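Local coordinates for periplasmic cell division protein (SufI) (Aquifex aeolicus, PDB 6SYY), which is the multicopper oxidase McoA, which probably oxidises its substrates at one copper and reduces oxygen at a three-copper cluster, at residues A[396-401]-A[407-412]; A[429-434]-A[493-498]. All blocks are in the same frame, centred on the assembly; numbering follows the deposited sequence.

Contact 1 of 2, residues A[396-401]-A[407-412]; sequences QRITLG and FTINGE
The side chain of N410 leaves the turn with CG beside its own backbone N and opposite the carbonyl carbon (chi1 -79°), and a near-zero chi2 of -2° swings the amide out along strand 396-401. There it works like a further residue of the strand opposite. N410 OD1 takes the N-H of T399 at 2.7 Å in an almost straight bond, although the donor is tilted from the amide plane; N410 ND2 gives a hydrogen to R397 O at 3.1 Å, with the acceptor close to that plane. The N410 backbone N binds T399 O, a third bond between N410 and the strand. An alanine here would remove both amide bonds and is likely to leave R397 O and T399 N without these partners just beyond the end of strand 407-409.

Further along, G401 and T408 form an antiparallel hydrogen-bonded pair. The T408 hydroxyl, turned inward between its backbone N and carbonyl carbon, lies against G401, which has no side chain there, with T408 OG1 3.2 Å from G401 C. One water fills the corner: it donates to T399 O at 2.6 Å, accepts from G411 N and pairs with T408 OG1. On the other face of the hairpin, I398 CG2 meets I409 CG2 at 3.6 Å, with the side chains crossing obliquely, while L400 reaches toward I409 more loosely.

A type I' turn with N410 and G411 at its centre bends the chain as strand 407-409 ends and presents the N410 amide to strand 394-402. The F407 ring receives G401 O at its edge and packs against H451 and H514, copper ligands of the mononuclear site, while L400 also touches H451. The polar bonds therefore set the hairpin's register, and F407 and L400 form part of the second shell around that copper.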
ATOM      1  N   GLN A 396      20.778 -12.869  -0.904  1.00 33.86           N
ATOM      2  CA  GLN A 396      19.787 -13.771  -0.334  1.00 28.80           C
ATOM      3  C   GLN A 396      18.800 -14.097  -1.445  1.00 42.85           C
ATOM      4  O   GLN A 396      18.038 -13.223  -1.875  1.00 52.78           O
ATOM      5  CB  GLN A 396      19.092 -13.126   0.867  1.00 32.37           C
ATOM      6  CG  GLN A 396      18.638 -14.105   1.925  1.00 43.82           C
ATOM      7  CD  GLN A 396      19.791 -14.875   2.531  1.00 35.43           C
ATOM      8  OE1 GLN A 396      20.566 -14.336   3.324  1.00 43.04           O
ATOM      9  NE2 GLN A 396      19.914 -16.144   2.158  1.00 83.43           N
ATOM     10  N   ARG A 397      18.825 -15.335  -1.932  1.00 50.10           N
ATOM     11  CA  ARG A 397      17.938 -15.741  -3.016  1.00 29.31           C
ATOM     12  C   ARG A 397      16.633 -16.272  -2.440  1.00 48.35           C
ATOM     13  O   ARG A 397      16.631 -17.233  -1.661  1.00 46.47           O
ATOM     14  CB  ARG A 397      18.583 -16.794  -3.913  1.00 30.90           C
ATOM     15  CG  ARG A 397      17.630 -17.308  -4.979  1.00 36.91           C
ATOM     16  CD  ARG A 397      18.362 -18.111  -6.020  1.00 35.15           C
ATOM     17  NE  ARG A 397      19.119 -19.201  -5.419  1.00 63.79           N
ATOM     18  CZ  ARG A 397      20.070 -19.875  -6.054  1.00 56.77           C
ATOM     19  NH1 ARG A 397      20.378 -19.558  -7.303  1.00 55.77           N
ATOM     20  NH2 ARG A 397      20.715 -20.859  -5.439  1.00 50.82           N
ATOM     21  N   ILE A 398      15.531 -15.648  -2.837  1.00 30.10           N
ATOM     22  CA  ILE A 398      14.194 -15.973  -2.359  1.00 27.07           C
ATOM     23  C   ILE A 398      13.431 -16.560  -3.536  1.00 43.69           C
ATOM     24  O   ILE A 398      13.023 -15.833  -4.449  1.00 29.94           O
ATOM     25  CB  ILE A 398      13.482 -14.737  -1.792  1.00 22.35           C
ATOM     26  CG1 ILE A 398      14.285 -14.146  -0.635  1.00 30.14           C
ATOM     27  CG2 ILE A 398      12.071 -15.084  -1.356  1.00 22.01           C
ATOM     28  CD1 ILE A 398      14.557 -15.126   0.476  1.00 38.14           C
ATOM     29  N   THR A 399      13.240 -17.873  -3.532  1.00 45.08           N
ATOM     30  CA  THR A 399      12.576 -18.558  -4.632  1.00 26.88           C
ATOM     31  C   THR A 399      11.102 -18.745  -4.300  1.00 51.46           C
ATOM     32  O   THR A 399      10.759 -19.346  -3.274  1.00 29.54           O
ATOM     33  CB  THR A 399      13.230 -19.904  -4.920  1.00 29.63           C
ATOM     34  OG1 THR A 399      14.592 -19.693  -5.310  1.00 42.03           O
ATOM     35  CG2 THR A 399      12.485 -20.609  -6.037  1.00 30.65           C
ATOM     36  N   LEU A 400      10.240 -18.228  -5.172  1.00 27.46           N
ATOM     37  CA  LEU A 400       8.797 -18.391  -5.044  1.00 29.82           C
ATOM     38  C   LEU A 400       8.390 -19.633  -5.825  1.00 43.67           C
ATOM     39  O   LEU A 400       8.414 -19.635  -7.060  1.00 36.62           O
ATOM     40  CB  LEU A 400       8.058 -17.159  -5.563  1.00 24.07           C
ATOM     41  CG  LEU A 400       8.614 -15.783  -5.200  1.00 27.92           C
ATOM     42  CD1 LEU A 400       7.717 -14.684  -5.759  1.00 30.10           C
ATOM     43  CD2 LEU A 400       8.777 -15.642  -3.698  1.00 27.86           C
ATOM     44  N   GLY A 401       8.022 -20.694  -5.109  1.00 31.26           N
ATOM     45  CA  GLY A 401       7.531 -21.905  -5.721  1.00 37.85           C
ATOM     46  C   GLY A 401       6.086 -22.161  -5.337  1.00 31.68           C
ATOM     47  O   GLY A 401       5.442 -21.358  -4.657  1.00 34.49           O
ATOM     48  N   PHE A 407       1.560 -21.876  -2.385  1.00 32.04           N
ATOM     49  CA  PHE A 407       2.724 -21.082  -2.751  1.00 32.82           C
ATOM     50  C   PHE A 407       3.763 -21.103  -1.639  1.00 26.41           C
ATOM     51  O   PHE A 407       3.428 -20.988  -0.457  1.00 32.28           O
ATOM     52  CB  PHE A 407       2.323 -19.642  -3.055  1.00 33.69           C
ATOM     53  CG  PHE A 407       1.586 -19.477  -4.348  1.00 29.55           C
ATOM     54  CD1 PHE A 407       2.168 -19.869  -5.545  1.00 32.59           C
ATOM     55  CD2 PHE A 407       0.320 -18.915  -4.374  1.00 29.65           C
ATOM     56  CE1 PHE A 407       1.493 -19.715  -6.743  1.00 34.56           C
ATOM     57  CE2 PHE A 407      -0.363 -18.761  -5.566  1.00 38.07           C
ATOM     58  CZ  PHE A 407       0.225 -19.158  -6.753  1.00 44.84           C
ATOM     59  N   THR A 408       5.032 -21.240  -2.026  1.00 36.13           N
ATOM     60  CA  THR A 408       6.127 -21.397  -1.081  1.00 26.49           C
ATOM     61  C   THR A 408       7.155 -20.288  -1.246  1.00 34.07           C
ATOM     62  O   THR A 408       7.282 -19.669  -2.307  1.00 30.18           O
ATOM     63  CB  THR A 408       6.835 -22.748  -1.249  1.00 35.75           C
ATOM     64  OG1 THR A 408       7.450 -22.810  -2.547  1.00 38.41           O
ATOM     65  CG2 THR A 408       5.849 -23.893  -1.085  1.00 25.59           C
ATOM     66  N   ILE A 409       7.899 -20.061  -0.170  1.00 27.69           N
ATOM     67  CA  ILE A 409       9.047 -19.167  -0.153  1.00 22.82           C
ATOM     68  C   ILE A 409      10.228 -20.009   0.307  1.00 33.00           C
ATOM     69  O   ILE A 409      10.282 -20.428   1.470  1.00 24.99           O
ATOM     70  CB  ILE A 409       8.830 -17.961   0.771  1.00 21.74           C
ATOM     71  CG1 ILE A 409       7.629 -17.137   0.306  1.00 24.82           C
ATOM     72  CG2 ILE A 409      10.069 -17.095   0.818  1.00 25.79           C
ATOM     73  CD1 ILE A 409       7.230 -16.041   1.276  1.00 20.20           C
ATOM     74  N   ASN A 410      11.164 -20.273  -0.604  1.00 32.98           N
ATOM     75  CA  ASN A 410      12.304 -21.142  -0.331  1.00 27.90           C
ATOM     76  C   ASN A 410      11.841 -22.480   0.244  1.00 60.01           C
ATOM     77  O   ASN A 410      12.379 -22.989   1.232  1.00 33.58           O
ATOM     78  CB  ASN A 410      13.309 -20.454   0.594  1.00 28.99           C
ATOM     79  CG  ASN A 410      14.183 -19.453  -0.144  1.00 30.43           C
ATOM     80  OD1 ASN A 410      14.065 -19.286  -1.355  1.00 39.70           O
ATOM     81  ND2 ASN A 410      15.064 -18.782   0.586  1.00 38.72           N
ATOM     82  N   GLY A 411      10.814 -23.046  -0.390  1.00 29.15           N
ATOM     83  CA  GLY A 411      10.281 -24.338   0.006  1.00 40.09           C
ATOM     84  C   GLY A 411       9.444 -24.346   1.266  1.00 33.34           C
ATOM     85  O   GLY A 411       9.004 -25.418   1.690  1.00 42.39           O
ATOM     86  N   GLU A 412       9.190 -23.189   1.871  1.00 33.81           N
ATOM     87  CA  GLU A 412       8.537 -23.120   3.167  1.00 25.46           C
ATOM     88  C   GLU A 412       7.296 -22.238   3.110  1.00 36.24           C
ATOM     89  O   GLU A 412       7.201 -21.317   2.294  1.00 31.22           O
ATOM     90  CB  GLU A 412       9.496 -22.582   4.232  1.00 27.58           C
ATOM     91  CG  GLU A 412      10.787 -23.361   4.336  1.00 58.21           C
ATOM     92  CD  GLU A 412      11.482 -23.159   5.665  1.00 46.16           C
ATOM     93  OE1 GLU A 412      11.636 -21.992   6.079  1.00 36.07           O
ATOM     94  OE2 GLU A 412      11.868 -24.166   6.297  1.00 61.65           O
TER
HETATM   95  O   HOH W   1      10.023 -21.818  -2.803  1.00 25.53           O

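Contact 2 of 2, residues A[429-434]-A[493-498]; sequences VLFEQN and VDMSHP
Sulfur and methyl packing carries most of this contact, and M495 supplies it. Its chain is extended beyond CG (chi2 -171°), which carries SD to the aliphatic part of Q433, with M495 SD 3.8 Å from Q433 CG and 4.1 Å from Q433 CB. On the other side, chi1 of -56° sets Q433 CG against the sulfur, and a bend at chi2 leads the rest of the side chain away.

The aromatic component is looser. M495 CE comes to the edge of the F431 ring, near the ring plane, 4.3 Å from F431 CE2. Q433 CG also lies at the edge of this ring, in its plane, and is therefore in touch with both the sulfur and the aromatic rim. Y523 draws the group together, its ring almost parallel to that of F431 and its side chain also touching M495.

In the backbone, M495 itself is the centre of an inverse gamma turn, marked by a weak bond from S496 N to D494 O of 3.0 Å.

The contact is buried packing away from the metals, with the M495 side chain about 14 Å from a bound copper at the nearest atoms. It joins the edge strand 432-433 of one sheet to strand 488-495 of the other, the face-to-face sheet packing characteristic of the cupredoxin-type beta sandwich of multicopper oxidases.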
ATOM      1  N   VAL A 429      13.408 -18.066  11.671  1.00 34.87           N
ATOM      2  CA  VAL A 429      13.620 -17.035  10.664  1.00 26.97           C
ATOM      3  C   VAL A 429      14.169 -17.705   9.415  1.00 25.27           C
ATOM      4  O   VAL A 429      14.948 -18.661   9.504  1.00 33.95           O
ATOM      5  CB  VAL A 429      14.575 -15.920  11.150  1.00 28.10           C
ATOM      6  CG1 VAL A 429      13.963 -15.166  12.321  1.00 26.31           C
ATOM      7  CG2 VAL A 429      15.938 -16.495  11.524  1.00 29.35           C
ATOM      8  N   LEU A 430      13.747 -17.213   8.248  1.00 36.79           N
ATOM      9  CA  LEU A 430      14.271 -17.751   7.000  1.00 27.62           C
ATOM     10  C   LEU A 430      15.756 -17.450   6.862  1.00 26.37           C
ATOM     11  O   LEU A 430      16.534 -18.307   6.429  1.00 28.17           O
ATOM     12  CB  LEU A 430      13.498 -17.181   5.814  1.00 23.10           C
ATOM     13  CG  LEU A 430      13.866 -17.803   4.467  1.00 25.40           C
ATOM     14  CD1 LEU A 430      13.482 -19.277   4.444  1.00 33.85           C
ATOM     15  CD2 LEU A 430      13.221 -17.048   3.306  1.00 28.33           C
ATOM     16  N   PHE A 431      16.164 -16.239   7.225  1.00 32.30           N
ATOM     17  CA  PHE A 431      17.564 -15.857   7.204  1.00 27.66           C
ATOM     18  C   PHE A 431      17.769 -14.778   8.253  1.00 30.16           C
ATOM     19  O   PHE A 431      16.815 -14.155   8.730  1.00 24.22           O
ATOM     20  CB  PHE A 431      18.008 -15.366   5.816  1.00 31.69           C
ATOM     21  CG  PHE A 431      17.305 -14.121   5.358  1.00 33.24           C
ATOM     22  CD1 PHE A 431      16.112 -14.201   4.661  1.00 26.76           C
ATOM     23  CD2 PHE A 431      17.838 -12.870   5.622  1.00 31.06           C
ATOM     24  CE1 PHE A 431      15.459 -13.061   4.243  1.00 27.01           C
ATOM     25  CE2 PHE A 431      17.188 -11.724   5.208  1.00 40.88           C
ATOM     26  CZ  PHE A 431      15.998 -11.820   4.516  1.00 33.27           C
ATOM     27  N   GLU A 432      19.031 -14.560   8.606  1.00 34.46           N
ATOM     28  CA  GLU A 432      19.405 -13.627   9.655  1.00 25.93           C
ATOM     29  C   GLU A 432      20.516 -12.723   9.147  1.00 33.97           C
ATOM     30  O   GLU A 432      21.407 -13.173   8.421  1.00 40.50           O
ATOM     31  CB  GLU A 432      19.854 -14.382  10.911  1.00 32.70           C
ATOM     32  CG  GLU A 432      20.257 -13.508  12.079  1.00 46.07           C
ATOM     33  CD  GLU A 432      20.570 -14.325  13.315  1.00 71.95           C
ATOM     34  OE1 GLU A 432      20.185 -15.512  13.353  1.00 52.32           O
ATOM     35  OE2 GLU A 432      21.204 -13.787  14.245  1.00 64.62           O
ATOM     36  N   GLN A 433      20.456 -11.447   9.523  1.00 38.46           N
ATOM     37  CA  GLN A 433      21.460 -10.467   9.140  1.00 45.97           C
ATOM     38  C   GLN A 433      21.902  -9.681  10.369  1.00 50.31           C
ATOM     39  O   GLN A 433      21.191  -9.601  11.374  1.00 38.64           O
ATOM     40  CB  GLN A 433      20.931  -9.500   8.065  1.00 26.80           C
ATOM     41  CG  GLN A 433      20.407 -10.177   6.809  1.00 35.04           C
ATOM     42  CD  GLN A 433      21.498 -10.881   6.023  1.00 38.41           C
ATOM     43  OE1 GLN A 433      22.687 -10.624   6.216  1.00 39.26           O
ATOM     44  NE2 GLN A 433      21.095 -11.777   5.131  1.00 38.76           N
ATOM     45  N   ASN A 434      23.095  -9.106  10.282  1.00 29.54           N
ATOM     46  CA  ASN A 434      23.568  -8.190  11.304  1.00 28.80           C
ATOM     47  C   ASN A 434      23.101  -6.778  10.985  1.00 35.90           C
ATOM     48  O   ASN A 434      22.916  -6.415   9.821  1.00 36.88           O
ATOM     49  CB  ASN A 434      25.091  -8.224  11.403  1.00 30.35           C
ATOM     50  CG  ASN A 434      25.597  -9.467  12.086  1.00 43.48           C
ATOM     51  OD1 ASN A 434      24.973  -9.966  13.021  1.00 42.94           O
ATOM     52  ND2 ASN A 434      26.731  -9.980  11.622  1.00 42.84           N
ATOM     53  N   VAL A 493      18.722  -3.900  -0.015  1.00 26.72           N
ATOM     54  CA  VAL A 493      18.197  -3.495   1.286  1.00 26.05           C
ATOM     55  C   VAL A 493      19.367  -3.126   2.187  1.00 39.90           C
ATOM     56  O   VAL A 493      20.264  -3.949   2.417  1.00 32.67           O
ATOM     57  CB  VAL A 493      17.352  -4.600   1.940  1.00 30.75           C
ATOM     58  CG1 VAL A 493      16.400  -3.998   2.970  1.00 27.78           C
ATOM     59  CG2 VAL A 493      16.594  -5.396   0.889  1.00 23.21           C
ATOM     60  N   ASP A 494      19.358  -1.897   2.696  1.00 36.50           N
ATOM     61  CA  ASP A 494      20.285  -1.487   3.748  1.00 34.03           C
ATOM     62  C   ASP A 494      19.585  -1.739   5.075  1.00 25.30           C
ATOM     63  O   ASP A 494      18.722  -0.963   5.495  1.00 32.76           O
ATOM     64  CB  ASP A 494      20.689  -0.026   3.589  1.00 25.54           C
ATOM     65  CG  ASP A 494      21.652   0.441   4.676  1.00 36.99           C
ATOM     66  OD1 ASP A 494      22.039  -0.376   5.543  1.00 40.07           O
ATOM     67  OD2 ASP A 494      22.027   1.632   4.664  1.00 78.00           O
ATOM     68  N   MET A 495      19.961  -2.825   5.743  1.00 36.12           N
ATOM     69  CA  MET A 495      19.275  -3.254   6.960  1.00 34.79           C
ATOM     70  C   MET A 495      19.935  -2.642   8.198  1.00 30.51           C
ATOM     71  O   MET A 495      20.485  -3.324   9.063  1.00 37.80           O
ATOM     72  CB  MET A 495      19.236  -4.776   7.030  1.00 23.28           C
ATOM     73  CG  MET A 495      18.434  -5.408   5.896  1.00 31.91           C
ATOM     74  SD  MET A 495      18.148  -7.178   6.101  1.00 36.81           S
ATOM     75  CE  MET A 495      17.031  -7.489   4.736  1.00 29.25           C
ATOM     76  N   SER A 496      19.860  -1.315   8.265  1.00 28.11           N
ATOM     77  CA  SER A 496      20.380  -0.539   9.381  1.00 36.09           C
ATOM     78  C   SER A 496      19.213   0.002  10.201  1.00 25.33           C
ATOM     79  O   SER A 496      18.313   0.649   9.652  1.00 38.02           O
ATOM     80  CB  SER A 496      21.268   0.600   8.872  1.00 26.58           C
ATOM     81  OG  SER A 496      21.986   1.214   9.927  1.00 82.30           O
ATOM     82  N   HIS A 497      19.218  -0.272  11.504  1.00 38.29           N
ATOM     83  CA  HIS A 497      18.137   0.152  12.385  1.00 33.40           C
ATOM     84  C   HIS A 497      18.710   0.729  13.673  1.00 33.98           C
ATOM     85  O   HIS A 497      19.774   0.298  14.134  1.00 37.12           O
ATOM     86  CB  HIS A 497      17.180  -1.006  12.716  1.00 40.33           C
ATOM     87  CG  HIS A 497      17.789  -2.078  13.568  1.00 29.76           C
ATOM     88  ND1 HIS A 497      17.916  -1.962  14.936  1.00 33.11           N
ATOM     89  CD2 HIS A 497      18.297  -3.291  13.246  1.00 25.82           C
ATOM     90  CE1 HIS A 497      18.479  -3.054  15.419  1.00 35.79           C
ATOM     91  NE2 HIS A 497      18.721  -3.877  14.415  1.00 36.22           N
ATOM     92  N   PRO A 498      18.018   1.700  14.278  1.00 30.72           N
ATOM     93  CA  PRO A 498      18.573   2.387  15.452  1.00 36.52           C
ATOM     94  C   PRO A 498      18.139   1.812  16.792  1.00 35.20           C
ATOM     95  O   PRO A 498      18.171   2.521  17.803  1.00 42.81           O
ATOM     96  CB  PRO A 498      18.036   3.810  15.282  1.00 34.84           C
ATOM     97  CG  PRO A 498      16.687   3.590  14.668  1.00 33.24           C
ATOM     98  CD  PRO A 498      16.830   2.395  13.747  1.00 31.53           C
TER

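Overall arrangement
From the N terminus, strand 394-402 turns back within a few residues onto 407-412, so contact 1 closes a short hairpin at the edge of one sheet. A loop follows, and the chain then enters 429-434, whose strand 432-433 edges a second sheet. Contact 2 closes a much longer excursion from there to 493-498, enclosing the copper ligands H451, H454 and H456. The two closures run in series, neither nested nor crossing, yet they adjoin: L430 packs on I398 and F431 on Q396. Contact 1 thus holds together an edge of the first sheet, while contact 2 ties the second sheet to strand 488-495 of that same first sheet.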